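Local coordinates for GGDEF and EAL domain-containing protein (Vibrio cholerae O1 str. 2010EL-1786, PDB 6PWK) that binds cyclic di-GMP as a receptor and probably relays that signal to the control of large adhesins in biofilm formation, at residues Lys85-Ala90 with Ile99-Met104; Asp198-Arg203 with Ser221-Asp226; Tyr251-Val256 with Leu269-Ala274. One frame throughout, in Å; residues are numbered along the deposited sequence.

Contact 1. Residues Lys85-Ala90 with Ile99-Met104; sequences KDISIA and IIMPNM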
loop_
_atom_site.group_PDB
_atom_site.type_symbol
_atom_site.label_atom_id
_atom_site.label_comp_id
_atom_site.label_asym_id
_atom_site.label_seq_id
_atom_site.Cartn_x
_atom_site.Cartn_y
_atom_site.Cartn_z
ATOM N N LYS A 85 17.979 -19.804 -29.713
ATOM C CA LYS A 85 17.801 -21.144 -29.170
ATOM C C LYS A 85 17.790 -21.129 -27.644
ATOM O O LYS A 85 18.483 -20.335 -27.001
ATOM C CB LYS A 85 18.922 -22.062 -29.659
ATOM C CG LYS A 85 19.218 -21.944 -31.141
ATOM C CD LYS A 85 20.530 -22.628 -31.486
ATOM C CE LYS A 85 20.863 -22.475 -32.960
ATOM N NZ LYS A 85 22.187 -23.073 -33.292
ATOM N N ASP A 86 16.990 -22.031 -27.069
ATOM C CA ASP A 86 16.890 -22.246 -25.621
ATOM C C ASP A 86 16.556 -20.968 -24.854
ATOM O O ASP A 86 16.859 -20.861 -23.661
ATOM C CB ASP A 86 18.172 -22.870 -25.061
ATOM C CG ASP A 86 18.191 -24.382 -25.182
ATOM O OD1 ASP A 86 17.161 -24.963 -25.596
ATOM O OD2 ASP A 86 19.233 -24.989 -24.862
ATOM N N ILE A 87 15.920 -19.999 -25.506
ATOM C CA ILE A 87 15.623 -18.721 -24.866
ATOM C C ILE A 87 14.371 -18.870 -24.011
ATOM O O ILE A 87 13.290 -19.184 -24.521
ATOM C CB ILE A 87 15.448 -17.604 -25.905
ATOM C CG1 ILE A 87 16.797 -17.253 -26.527
ATOM C CG2 ILE A 87 14.830 -16.367 -25.267
ATOM C CD1 ILE A 87 17.849 -16.864 -25.524
ATOM N N SER A 88 14.519 -18.639 -22.711
ATOM C CA SER A 88 13.404 -18.647 -21.779
ATOM C C SER A 88 12.999 -17.207 -21.494
ATOM O O SER A 88 13.833 -16.392 -21.085
ATOM C CB SER A 88 13.782 -19.367 -20.482
ATOM O OG SER A 88 14.288 -20.666 -20.750
ATOM N N ILE A 89 11.730 -16.889 -21.734
ATOM C CA ILE A 89 11.165 -15.584 -21.413
ATOM C C ILE A 89 9.971 -15.821 -20.503
ATOM O O ILE A 89 9.030 -16.531 -20.878
ATOM C CB ILE A 89 10.754 -14.803 -22.670
ATOM C CG1 ILE A 89 11.946 -14.647 -23.616
ATOM C CG2 ILE A 89 10.206 -13.434 -22.285
ATOM C CD1 ILE A 89 11.649 -13.808 -24.838
ATOM N N ALA A 90 10.011 -15.240 -19.308
ATOM C CA ALA A 90 8.976 -15.472 -18.316
ATOM C C ALA A 90 8.660 -14.177 -17.583
ATOM O O ALA A 90 9.443 -13.223 -17.591
ATOM C CB ALA A 90 9.389 -16.556 -17.314
ATOM N N ILE A 99 14.625 -13.449 -18.153
ATOM C CA ILE A 99 15.120 -13.913 -19.443
ATOM C C ILE A 99 16.354 -14.775 -19.219
ATOM O O ILE A 99 17.262 -14.383 -18.479
ATOM C CB ILE A 99 15.446 -12.731 -20.382
ATOM C CG1 ILE A 99 14.175 -11.943 -20.703
ATOM C CG2 ILE A 99 16.096 -13.227 -21.656
ATOM C CD1 ILE A 99 14.434 -10.563 -21.243
ATOM N N ILE A 100 16.384 -15.948 -19.849
ATOM C CA ILE A 100 17.521 -16.859 -19.798
ATOM C C ILE A 100 18.077 -16.997 -21.207
ATOM O O ILE A 100 17.328 -17.278 -22.150
ATOM C CB ILE A 100 17.127 -18.235 -19.232
ATOM C CG1 ILE A 100 16.368 -18.078 -17.916
ATOM C CG2 ILE A 100 18.362 -19.095 -19.029
ATOM C CD1 ILE A 100 15.841 -19.383 -17.359
ATOM N N MET A 101 19.388 -16.801 -21.349
ATOM C CA MET A 101 20.066 -16.845 -22.643
ATOM C C MET A 101 21.248 -17.802 -22.555
ATOM O O MET A 101 22.370 -17.393 -22.224
ATOM C CB MET A 101 20.520 -15.452 -23.069
ATOM C CG MET A 101 19.379 -14.475 -23.296
ATOM S SD MET A 101 19.838 -12.782 -22.893
ATOM C CE MET A 101 20.114 -12.927 -21.129
ATOM N N PRO A 102 21.035 -19.082 -22.840
ATOM C CA PRO A 102 22.128 -20.054 -22.750
ATOM C C PRO A 102 23.060 -19.971 -23.951
ATOM O O PRO A 102 22.685 -19.538 -25.043
ATOM C CB PRO A 102 21.406 -21.408 -22.718
ATOM C CG PRO A 102 19.956 -21.082 -22.460
ATOM C CD PRO A 102 19.740 -19.736 -23.067
ATOM N N ASN A 103 24.299 -20.411 -23.718
ATOM C CA ASN A 103 25.333 -20.487 -24.752
ATOM C C ASN A 103 25.620 -19.115 -25.359
ATOM O O ASN A 103 25.781 -18.974 -26.572
ATOM C CB ASN A 103 24.952 -21.494 -25.840
ATOM C CG ASN A 103 24.417 -22.792 -25.269
ATOM O OD1 ASN A 103 23.348 -23.261 -25.658
ATOM N ND2 ASN A 103 25.156 -23.374 -24.332
ATOM N N MET A 104 25.686 -18.094 -24.507
ATOM C CA MET A 104 26.019 -16.740 -24.933
ATOM C C MET A 104 27.033 -16.146 -23.968
ATOM O O MET A 104 26.827 -16.181 -22.750
ATOM C CB MET A 104 24.776 -15.847 -25.004
ATOM C CG MET A 104 23.679 -16.365 -25.918
ATOM S SD MET A 104 22.726 -15.042 -26.689
ATOM C CE MET A 104 23.469 -15.004 -28.321
#
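In the beta hairpin formed by strands 88-90 and 96-102, Ser88 and Ile100 make an antiparallel hydrogen-bonded pair. Ile100 N donates to Ser88 O at 2.9 Å, and Ser88 N returns a bond of 3.2 Å to Ile100 O. The side chains of this pair share one face, where Ser88 CB rests 3.7 Å from Ile100 CD1. The hairpin forms one edge of the five-stranded GGDEF sheet, with 88-90 outermost in this chain and 96-102 passing on to strand 45-51. Helix 28-41 packs on the face carrying Ser88 and Ile100; helix 106-118 lies against the other, bearing Ile99 and Met101. Before the strand proper, Ile87 folds back across the pairing: chi2 of -56° turns CD1 so that it lies 3.6 Å from Met101 CG and also touches Ile100 O, the two side chains crossing obliquely. Beyond the last bonded pair, Pro102, which has no N-H to donate, meets Asp86 by packing alone. Asp86 CB is 3.6 Å from Pro102 CG, while Asp86 O sits beside Pro102 CD. Pro102 also touches Trp38 of helix 28-41.

Contact 2. Residues Asp198-Arg203 with Ser221-Asp226; sequences DWFTFR and SAFEKD. With C2E (9,9'-[(2R,3R,3aS,5S,7aR,9R,10R,10aS,12S,14aR)-3,5,10,12-tetrahydroxy-5,12-dioxidooctahydro-2H,7H-difuro[3,2-d:3',2'-j][1,3,7,9,2,8]tetraoxadiphosphacyclododecine-2,9-diyl]bis(2-amino-1,9-dihydro-6H-purin-6-one)), chain C.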
loop_
_atom_site.group_PDB
_atom_site.type_symbol
_atom_site.label_atom_id
_atom_site.label_comp_id
_atom_site.label_asym_id
_atom_site.label_seq_id
_atom_site.Cartn_x
_atom_site.Cartn_y
_atom_site.Cartn_z
ATOM N N ASP A 198 27.809 2.330 14.171
ATOM C CA ASP A 198 28.291 3.646 13.749
ATOM C C ASP A 198 29.470 3.521 12.783
ATOM O O ASP A 198 30.508 4.166 12.941
ATOM C CB ASP A 198 28.652 4.508 14.961
ATOM C CG ASP A 198 27.435 4.921 15.767
ATOM O OD1 ASP A 198 26.634 5.736 15.264
ATOM O OD2 ASP A 198 27.273 4.419 16.899
ATOM N N TRP A 199 29.295 2.676 11.771
ATOM C CA TRP A 199 30.276 2.510 10.708
ATOM C C TRP A 199 30.134 3.551 9.610
ATOM O O TRP A 199 30.810 3.439 8.581
ATOM C CB TRP A 199 30.159 1.112 10.095
ATOM C CG TRP A 199 30.596 0.007 11.002
ATOM C CD1 TRP A 199 31.406 0.114 12.095
ATOM C CD2 TRP A 199 30.239 -1.375 10.899
ATOM N NE1 TRP A 199 31.581 -1.120 12.675
ATOM C CE2 TRP A 199 30.873 -2.051 11.961
ATOM C CE3 TRP A 199 29.445 -2.107 10.012
ATOM C CZ2 TRP A 199 30.737 -3.422 12.159
ATOM C CZ3 TRP A 199 29.311 -3.469 10.211
ATOM C CH2 TRP A 199 29.954 -4.113 11.274
ATOM N N PHE A 200 29.284 4.554 9.802
ATOM C CA PHE A 200 28.960 5.487 8.735
ATOM C C PHE A 200 30.010 6.582 8.609
ATOM O O PHE A 200 30.563 7.057 9.605
ATOM C CB PHE A 200 27.585 6.113 8.978
ATOM C CG PHE A 200 26.449 5.298 8.432
ATOM C CD1 PHE A 200 25.986 4.183 9.111
ATOM C CD2 PHE A 200 25.844 5.647 7.238
ATOM C CE1 PHE A 200 24.942 3.432 8.605
ATOM C CE2 PHE A 200 24.801 4.901 6.729
ATOM C CZ PHE A 200 24.349 3.793 7.413
ATOM N N THR A 201 30.282 6.972 7.367
ATOM C CA THR A 201 31.103 8.130 7.045
ATOM C C THR A 201 30.274 9.095 6.209
ATOM O O THR A 201 29.338 8.688 5.514
ATOM C CB THR A 201 32.373 7.732 6.282
ATOM O OG1 THR A 201 32.011 7.137 5.030
ATOM C CG2 THR A 201 33.194 6.738 7.091
ATOM N N PHE A 202 30.619 10.379 6.278
ATOM C CA PHE A 202 29.833 11.416 5.629
ATOM C C PHE A 202 30.733 12.355 4.839
ATOM O O PHE A 202 31.836 12.692 5.277
ATOM C CB PHE A 202 29.017 12.215 6.649
ATOM C CG PHE A 202 28.029 11.383 7.411
ATOM C CD1 PHE A 202 26.771 11.134 6.891
ATOM C CD2 PHE A 202 28.361 10.844 8.642
ATOM C CE1 PHE A 202 25.861 10.367 7.585
ATOM C CE2 PHE A 202 27.454 10.074 9.342
ATOM C CZ PHE A 202 26.202 9.836 8.813
ATOM N N ARG A 203 30.247 12.769 3.673
ATOM C CA ARG A 203 30.924 13.717 2.805
ATOM C C ARG A 203 30.030 14.930 2.592
ATOM O O ARG A 203 28.805 14.806 2.521
ATOM C CB ARG A 203 31.280 13.076 1.456
ATOM C CG ARG A 203 32.318 11.970 1.553
ATOM C CD ARG A 203 32.349 11.103 0.301
ATOM N NE ARG A 203 32.179 11.877 -0.926
ATOM C CZ ARG A 203 31.221 11.654 -1.821
ATOM N NH1 ARG A 203 30.349 10.670 -1.633
ATOM N NH2 ARG A 203 31.142 12.405 -2.910
ATOM N N SER A 221 26.045 9.854 2.350
ATOM C CA SER A 221 26.248 8.847 3.379
ATOM C C SER A 221 26.897 7.601 2.793
ATOM O O SER A 221 26.554 7.165 1.690
ATOM C CB SER A 221 24.922 8.478 4.051
ATOM O OG SER A 221 24.335 9.609 4.675
ATOM N N ALA A 222 27.841 7.040 3.543
ATOM C CA ALA A 222 28.465 5.768 3.215
ATOM C C ALA A 222 28.872 5.094 4.517
ATOM O O ALA A 222 28.910 5.724 5.576
ATOM C CB ALA A 222 29.678 5.953 2.295
ATOM N N PHE A 223 29.167 3.800 4.433
ATOM C CA PHE A 223 29.663 3.079 5.597
ATOM C C PHE A 223 30.677 2.041 5.142
ATOM O O PHE A 223 30.729 1.664 3.969
ATOM C CB PHE A 223 28.527 2.420 6.393
ATOM C CG PHE A 223 27.855 1.282 5.678
ATOM C CD1 PHE A 223 28.312 -0.019 5.829
ATOM C CD2 PHE A 223 26.756 1.510 4.868
ATOM C CE1 PHE A 223 27.690 -1.068 5.179
ATOM C CE2 PHE A 223 26.130 0.464 4.215
ATOM C CZ PHE A 223 26.599 -0.825 4.371
ATOM N N GLU A 224 31.484 1.580 6.095
ATOM C CA GLU A 224 32.565 0.648 5.810
ATOM C C GLU A 224 32.530 -0.502 6.808
ATOM O O GLU A 224 32.378 -0.282 8.013
ATOM C CB GLU A 224 33.924 1.358 5.849
ATOM C CG GLU A 224 34.075 2.418 4.769
ATOM C CD GLU A 224 35.440 3.074 4.759
ATOM O OE1 GLU A 224 35.570 4.155 4.148
ATOM O OE2 GLU A 224 36.380 2.514 5.358
ATOM N N LYS A 225 32.666 -1.724 6.296
ATOM C CA LYS A 225 32.755 -2.926 7.113
ATOM C C LYS A 225 33.922 -3.764 6.616
ATOM O O LYS A 225 33.974 -4.114 5.433
ATOM C CB LYS A 225 31.459 -3.738 7.065
ATOM C CG LYS A 225 31.499 -4.996 7.918
ATOM C CD LYS A 225 30.350 -5.932 7.592
ATOM C CE LYS A 225 30.232 -7.043 8.620
ATOM N NZ LYS A 225 29.135 -7.991 8.285
ATOM N N ASP A 226 34.849 -4.083 7.520
ATOM C CA ASP A 226 36.022 -4.900 7.206
ATOM C C ASP A 226 36.801 -4.325 6.023
ATOM O O ASP A 226 37.162 -5.031 5.080
ATOM C CB ASP A 226 35.622 -6.353 6.945
ATOM C CG ASP A 226 35.034 -7.027 8.171
ATOM O OD1 ASP A 226 35.514 -6.753 9.292
ATOM O OD2 ASP A 226 34.090 -7.830 8.014
HETATM P P1 C2E C . 22.606 12.181 -5.633
HETATM O O2P C2E C . 21.560 13.054 -4.994
HETATM O O1P C2E C . 22.558 12.526 -7.095
HETATM O "O5'" C2E C . 24.117 12.594 -5.158
HETATM C "C5'" C2E C . 25.062 12.860 -6.139
HETATM C "C4'" C2E C . 25.874 11.551 -6.341
HETATM O "O4'" C2E C . 26.714 11.684 -7.325
HETATM C "C3'" C2E C . 26.777 11.269 -5.127
HETATM O "O3'" C2E C . 27.192 9.995 -5.240
HETATM C "C2'" C2E C . 27.966 12.190 -5.439
HETATM O "O2'" C2E C . 29.152 11.788 -4.631
HETATM C "C1'" C2E C . 28.183 11.839 -6.675
HETATM N N9 C2E C . 28.881 12.711 -7.584
HETATM C C8 C2E C . 28.820 13.864 -6.874
HETATM N N7 C2E C . 29.441 14.814 -7.619
HETATM C C5 C2E C . 29.859 14.263 -8.753
HETATM C C6 C2E C . 30.604 14.790 -9.992
HETATM O O6 C2E C . 30.948 15.920 -10.079
HETATM N N1 C2E C . 30.903 13.901 -11.073
HETATM C C2 C2E C . 30.516 12.514 -11.035
HETATM N N2 C2E C . 30.792 11.564 -12.109
HETATM N N3 C2E C . 29.809 12.051 -9.852
HETATM C C4 C2E C . 29.498 12.963 -8.723
HETATM P P11 C2E C . 26.943 9.113 -3.856
HETATM O O21 C2E C . 27.746 9.473 -2.635
HETATM O O11 C2E C . 27.336 7.696 -4.188
HETATM O O5A C2E C . 25.300 9.191 -3.709
HETATM C C5A C2E C . 24.641 8.391 -4.652
HETATM C C4A C2E C . 23.187 8.415 -4.402
HETATM O O4A C2E C . 22.927 7.802 -3.279
HETATM C C3A C2E C . 22.643 10.001 -4.238
HETATM O O3A C2E C . 22.262 10.561 -5.580
HETATM C C2A C2E C . 21.660 9.940 -3.510
HETATM O O2A C2E C . 20.416 9.726 -4.331
HETATM C C1A C2E C . 21.940 8.671 -2.533
HETATM N N91 C2E C . 22.425 9.074 -1.382
HETATM C C81 C2E C . 23.679 9.420 -1.054
HETATM N N71 C2E C . 23.650 9.755 0.249
HETATM C C51 C2E C . 22.406 9.615 0.697
HETATM C C61 C2E C . 21.778 9.844 2.067
HETATM O O61 C2E C . 22.467 10.218 2.947
HETATM N N11 C2E C . 20.383 9.612 2.284
HETATM C C21 C2E C . 19.554 9.156 1.203
HETATM N N21 C2E C . 18.136 8.921 1.428
HETATM N N31 C2E C . 20.168 8.942 -0.109
HETATM C C41 C2E C . 21.625 9.186 -0.326
#
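Phe200-Arg203 and Ser221-Lys225 pair as antiparallel strands, the N-to-C directions of these short segments differing by 144°. At their middle, Thr201 and Ala222 form a hydrogen-bonded pair: Thr201 N reaches Ala222 O at 2.6 Å, and Ala222 N reaches Thr201 O at 3.0 Å. Glu224 N adds a bond to Trp199 O, just before the first strand begins. Phe200 with Phe223 and Phe202 with Ser221 are the flanking non-hydrogen-bonded pairs, all four side chains lying on one face of the sheet.

On that face the backbone of Phe223 brings its CB over the centre of the Phe200 ring, 4.1 Å from the centroid, a CH-pi contact. The ring of Phe223 then swings off, CG lying between the backbone N and the carbonyl carbon (chi1 68°), and meets Phe200 obliquely before stacking on Tyr230. Farther out, the extended aliphatic chain of Lys225 runs obliquely past the CZ3/CH2 corner of the Trp199 ring, Lys225 CG lying 3.5 Å from Trp199 CZ3; Lys225 NZ is taken by a salt bridge to Glu193.

The opposite end of the pairing belongs to the cyclic di-GMP pocket of the EAL domain. Ser221 reads the Hoogsteen edge of one guanine: its OG donates to O61 at 2.6 Å and its N to N71 at 3.2 Å. Arg203, bent at chi3, presents its guanidinium edge, in plane, to ribose O2' of the other nucleotide, NH2 binding O2' at 2.7 Å in a nearly straight bond (173°), while NH1 binds O21 of a bridging phosphate at 3.0 Å. One hairpin thus combines base recognition with a positive group beside a phosphate, which probably helps offset the ligand's charge.

Contact 3. Residues Tyr251-Val256 with Leu269-Ala274; sequences YVIERV and LAINIA. With MG (magnesium ion), chain E; C2E (9,9'-[(2R,3R,3aS,5S,7aR,9R,10R,10aS,12S,14aR)-3,5,10,12-tetrahydroxy-5,12-dioxidooctahydro-2H,7H-difuro[3,2-d:3',2'-j][1,3,7,9,2,8]tetraoxadiphosphacyclododecine-2,9-diyl]bis(2-amino-1,9-dihydro-6H-purin-6-one)), chain C.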
loop_
_atom_site.group_PDB
_atom_site.type_symbol
_atom_site.label_atom_id
_atom_site.label_comp_id
_atom_site.label_asym_id
_atom_site.label_seq_id
_atom_site.Cartn_x
_atom_site.Cartn_y
_atom_site.Cartn_z
ATOM N N TYR A 251 18.341 7.943 10.755
ATOM C CA TYR A 251 19.689 7.908 11.314
ATOM C C TYR A 251 20.546 9.033 10.745
ATOM O O TYR A 251 21.255 9.723 11.486
ATOM C CB TYR A 251 20.337 6.549 11.049
ATOM C CG TYR A 251 21.789 6.483 11.462
ATOM C CD1 TYR A 251 22.146 6.261 12.786
ATOM C CD2 TYR A 251 22.805 6.644 10.527
ATOM C CE1 TYR A 251 23.474 6.201 13.168
ATOM C CE2 TYR A 251 24.134 6.587 10.900
ATOM C CZ TYR A 251 24.463 6.365 12.221
ATOM O OH TYR A 251 25.785 6.305 12.596
ATOM N N VAL A 252 20.491 9.230 9.425
ATOM C CA VAL A 252 21.275 10.287 8.793
ATOM C C VAL A 252 20.851 11.654 9.315
ATOM O O VAL A 252 21.694 12.505 9.621
ATOM C CB VAL A 252 21.147 10.199 7.261
ATOM C CG1 VAL A 252 21.801 11.406 6.602
ATOM C CG2 VAL A 252 21.763 8.902 6.752
ATOM N N ILE A 253 19.540 11.882 9.434
ATOM C CA ILE A 253 19.048 13.170 9.923
ATOM C C ILE A 253 19.510 13.410 11.353
ATOM O O ILE A 253 19.909 14.524 11.714
ATOM C CB ILE A 253 17.515 13.239 9.801
ATOM C CG1 ILE A 253 17.096 13.249 8.331
ATOM C CG2 ILE A 253 16.975 14.471 10.510
ATOM C CD1 ILE A 253 15.603 13.130 8.126
ATOM N N GLU A 254 19.471 12.370 12.190
ATOM C CA GLU A 254 19.955 12.507 13.560
ATOM C C GLU A 254 21.433 12.869 13.585
ATOM O O GLU A 254 21.845 13.789 14.300
ATOM C CB GLU A 254 19.699 11.216 14.340
ATOM C CG GLU A 254 18.251 11.016 14.754
ATOM C CD GLU A 254 18.017 9.672 15.415
ATOM O OE1 GLU A 254 18.882 8.782 15.281
ATOM O OE2 GLU A 254 16.965 9.506 16.068
ATOM N N ARG A 255 22.248 12.163 12.794
ATOM C CA ARG A 255 23.684 12.427 12.781
ATOM C C ARG A 255 23.990 13.823 12.253
ATOM O O ARG A 255 24.892 14.501 12.758
ATOM C CB ARG A 255 24.404 11.368 11.946
ATOM C CG ARG A 255 24.293 9.959 12.510
ATOM C CD ARG A 255 25.261 9.734 13.662
ATOM N NE ARG A 255 26.578 9.310 13.193
ATOM C CZ ARG A 255 27.616 10.124 13.028
ATOM N NH1 ARG A 255 27.499 11.417 13.298
ATOM N NH2 ARG A 255 28.773 9.642 12.596
ATOM N N VAL A 256 23.245 14.273 11.241
ATOM C CA VAL A 256 23.463 15.610 10.696
ATOM C C VAL A 256 23.090 16.676 11.720
ATOM O O VAL A 256 23.808 17.669 11.891
ATOM C CB VAL A 256 22.679 15.784 9.383
ATOM C CG1 VAL A 256 22.647 17.246 8.970
ATOM C CG2 VAL A 256 23.297 14.934 8.282
ATOM N N LEU A 269 22.764 22.529 5.370
ATOM C CA LEU A 269 23.111 21.188 4.924
ATOM C C LEU A 269 21.924 20.574 4.195
ATOM O O LEU A 269 20.790 20.641 4.681
ATOM C CB LEU A 269 23.527 20.307 6.104
ATOM C CG LEU A 269 24.798 20.733 6.836
ATOM C CD1 LEU A 269 25.111 19.752 7.951
ATOM C CD2 LEU A 269 25.962 20.838 5.863
ATOM N N ALA A 270 22.190 19.979 3.036
ATOM C CA ALA A 270 21.161 19.350 2.219
ATOM C C ALA A 270 21.166 17.850 2.480
ATOM O O ALA A 270 22.154 17.168 2.185
ATOM C CB ALA A 270 21.387 19.643 0.736
ATOM N N ILE A 271 20.066 17.340 3.028
ATOM C CA ILE A 271 19.927 15.926 3.363
ATOM C C ILE A 271 19.051 15.265 2.309
ATOM O O ILE A 271 17.921 15.704 2.065
ATOM C CB ILE A 271 19.329 15.736 4.764
ATOM C CG1 ILE A 271 20.152 16.488 5.810
ATOM C CG2 ILE A 271 19.248 14.258 5.109
ATOM C CD1 ILE A 271 19.598 16.360 7.211
ATOM N N ASN A 272 19.568 14.205 1.688
ATOM C CA ASN A 272 18.773 13.435 0.740
ATOM C C ASN A 272 17.747 12.580 1.477
ATOM O O ASN A 272 18.033 12.001 2.529
ATOM C CB ASN A 272 19.670 12.540 -0.116
ATOM C CG ASN A 272 20.578 13.330 -1.038
ATOM O OD1 ASN A 272 20.142 13.840 -2.070
ATOM N ND2 ASN A 272 21.852 13.422 -0.676
ATOM N N ILE A 273 16.544 12.502 0.913
ATOM C CA ILE A 273 15.461 11.696 1.463
ATOM C C ILE A 273 14.978 10.746 0.377
ATOM O O ILE A 273 14.694 11.176 -0.746
ATOM C CB ILE A 273 14.295 12.568 1.972
ATOM C CG1 ILE A 273 14.793 13.610 2.976
ATOM C CG2 ILE A 273 13.214 11.698 2.597
ATOM C CD1 ILE A 273 15.355 13.021 4.251
ATOM N N ALA A 274 14.884 9.462 0.707
ATOM C CA ALA A 274 14.379 8.491 -0.251
ATOM C C ALA A 274 12.861 8.604 -0.374
ATOM O O ALA A 274 12.176 9.111 0.517
ATOM C CB ALA A 274 14.773 7.072 0.159
HETATM MG MG MG E . 20.699 14.805 -4.102
HETATM P P1 C2E C . 22.606 12.181 -5.633
HETATM O O2P C2E C . 21.560 13.054 -4.994
HETATM O O1P C2E C . 22.558 12.526 -7.095
HETATM O "O5'" C2E C . 24.117 12.594 -5.158
HETATM C "C5'" C2E C . 25.062 12.860 -6.139
HETATM C "C4'" C2E C . 25.874 11.551 -6.341
HETATM O "O4'" C2E C . 26.714 11.684 -7.325
HETATM C "C3'" C2E C . 26.777 11.269 -5.127
HETATM O "O3'" C2E C . 27.192 9.995 -5.240
HETATM C "C2'" C2E C . 27.966 12.190 -5.439
HETATM O "O2'" C2E C . 29.152 11.788 -4.631
HETATM C "C1'" C2E C . 28.183 11.839 -6.675
HETATM N N9 C2E C . 28.881 12.711 -7.584
HETATM C C8 C2E C . 28.820 13.864 -6.874
HETATM N N7 C2E C . 29.441 14.814 -7.619
HETATM C C5 C2E C . 29.859 14.263 -8.753
HETATM C C6 C2E C . 30.604 14.790 -9.992
HETATM O O6 C2E C . 30.948 15.920 -10.079
HETATM N N1 C2E C . 30.903 13.901 -11.073
HETATM C C2 C2E C . 30.516 12.514 -11.035
HETATM N N2 C2E C . 30.792 11.564 -12.109
HETATM N N3 C2E C . 29.809 12.051 -9.852
HETATM C C4 C2E C . 29.498 12.963 -8.723
HETATM P P11 C2E C . 26.943 9.113 -3.856
HETATM O O21 C2E C . 27.746 9.473 -2.635
HETATM O O11 C2E C . 27.336 7.696 -4.188
HETATM O O5A C2E C . 25.300 9.191 -3.709
HETATM C C5A C2E C . 24.641 8.391 -4.652
HETATM C C4A C2E C . 23.187 8.415 -4.402
HETATM O O4A C2E C . 22.927 7.802 -3.279
HETATM C C3A C2E C . 22.643 10.001 -4.238
HETATM O O3A C2E C . 22.262 10.561 -5.580
HETATM C C2A C2E C . 21.660 9.940 -3.510
HETATM O O2A C2E C . 20.416 9.726 -4.331
HETATM C C1A C2E C . 21.940 8.671 -2.533
HETATM N N91 C2E C . 22.425 9.074 -1.382
HETATM C C81 C2E C . 23.679 9.420 -1.054
HETATM N N71 C2E C . 23.650 9.755 0.249
HETATM C C51 C2E C . 22.406 9.615 0.697
HETATM C C61 C2E C . 21.778 9.844 2.067
HETATM O O61 C2E C . 22.467 10.218 2.947
HETATM N N11 C2E C . 20.383 9.612 2.284
HETATM C C21 C2E C . 19.554 9.156 1.203
HETATM N N21 C2E C . 18.136 8.921 1.428
HETATM N N31 C2E C . 20.168 8.942 -0.109
HETATM C C41 C2E C . 21.625 9.186 -0.326
#
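Ile271 meets Val256 tip to tip, and with Ile253 these two residues carry most of the buried surface where helix 245-261 lies against strand 269-272. The local axes pass 9.4 Å apart, and their directions differ by 166°, close to antiparallel. Ile271 points from the strand toward the helix and divides its branches among three partners. With chi2 at 179° its chain stays extended, placing CD1 3.6 Å from Val256 CG1. Its other branch, CG2, lies anti to the backbone N and is 4.0 Å from Ile253 CG1, a side chain that it crosses at about a right angle. The same methyl is 4.1 Å from Val252 CG1.

Val256 uses CG1 twice, since that methyl is also 3.7 Å from Leu269 CD1, the two side chains sliding past each other in opposite directions. Ile253 extends the apolar seam the other way along the strand: its CD1 lies 3.9 Å from Ile273 CD1, again with the side chains crossed. All the side chains that touch are buried, and the interface between them is purely aliphatic.

Close by, the ligand site begins. Asn272 is one of four protein residues binding the magnesium ion, with Glu218, Glu304 and Asp334, and the cyclic di-GMP phosphate oxygen O2P coordinates the same ion at 2.1 Å. Val252 CG1 comes within 3.9 Å of the guanine oxygen O61, which puts the helix beside the base as well.

In the barrel-like EAL fold, helix 245-261 is the last element of the connection, after strand 228-231 and helix 232-241, that joins the parallel neighbours 214-225 and 269-272. Strand 301-305 continues the sheet, and helix 281-292 packs on Ile253 through Phe283, Trp286 and Ile287.

In the fold
Contact 1 stands apart, in the GGDEF domain, its nearest atoms about 28 Å from contact 2 and about 27 Å from contact 3. It and contact 2 are both antiparallel hairpins joined by backbone hydrogen bonds, but contact 1 combines a buried centre with an exposed approach and touches no ligand. Contact 2 is only partly buried and polar toward the nucleotide. Contact 3 is wholly buried and relies on aliphatic side chains between helix and strand. Contacts 2 and 3 adjoin in the EAL domain: strands 214-225 and 269-272 are sheet neighbours, Tyr251 OH probably hydrogen-bonds Asp198 OD1, and the two contacts border the same cyclic di-GMP.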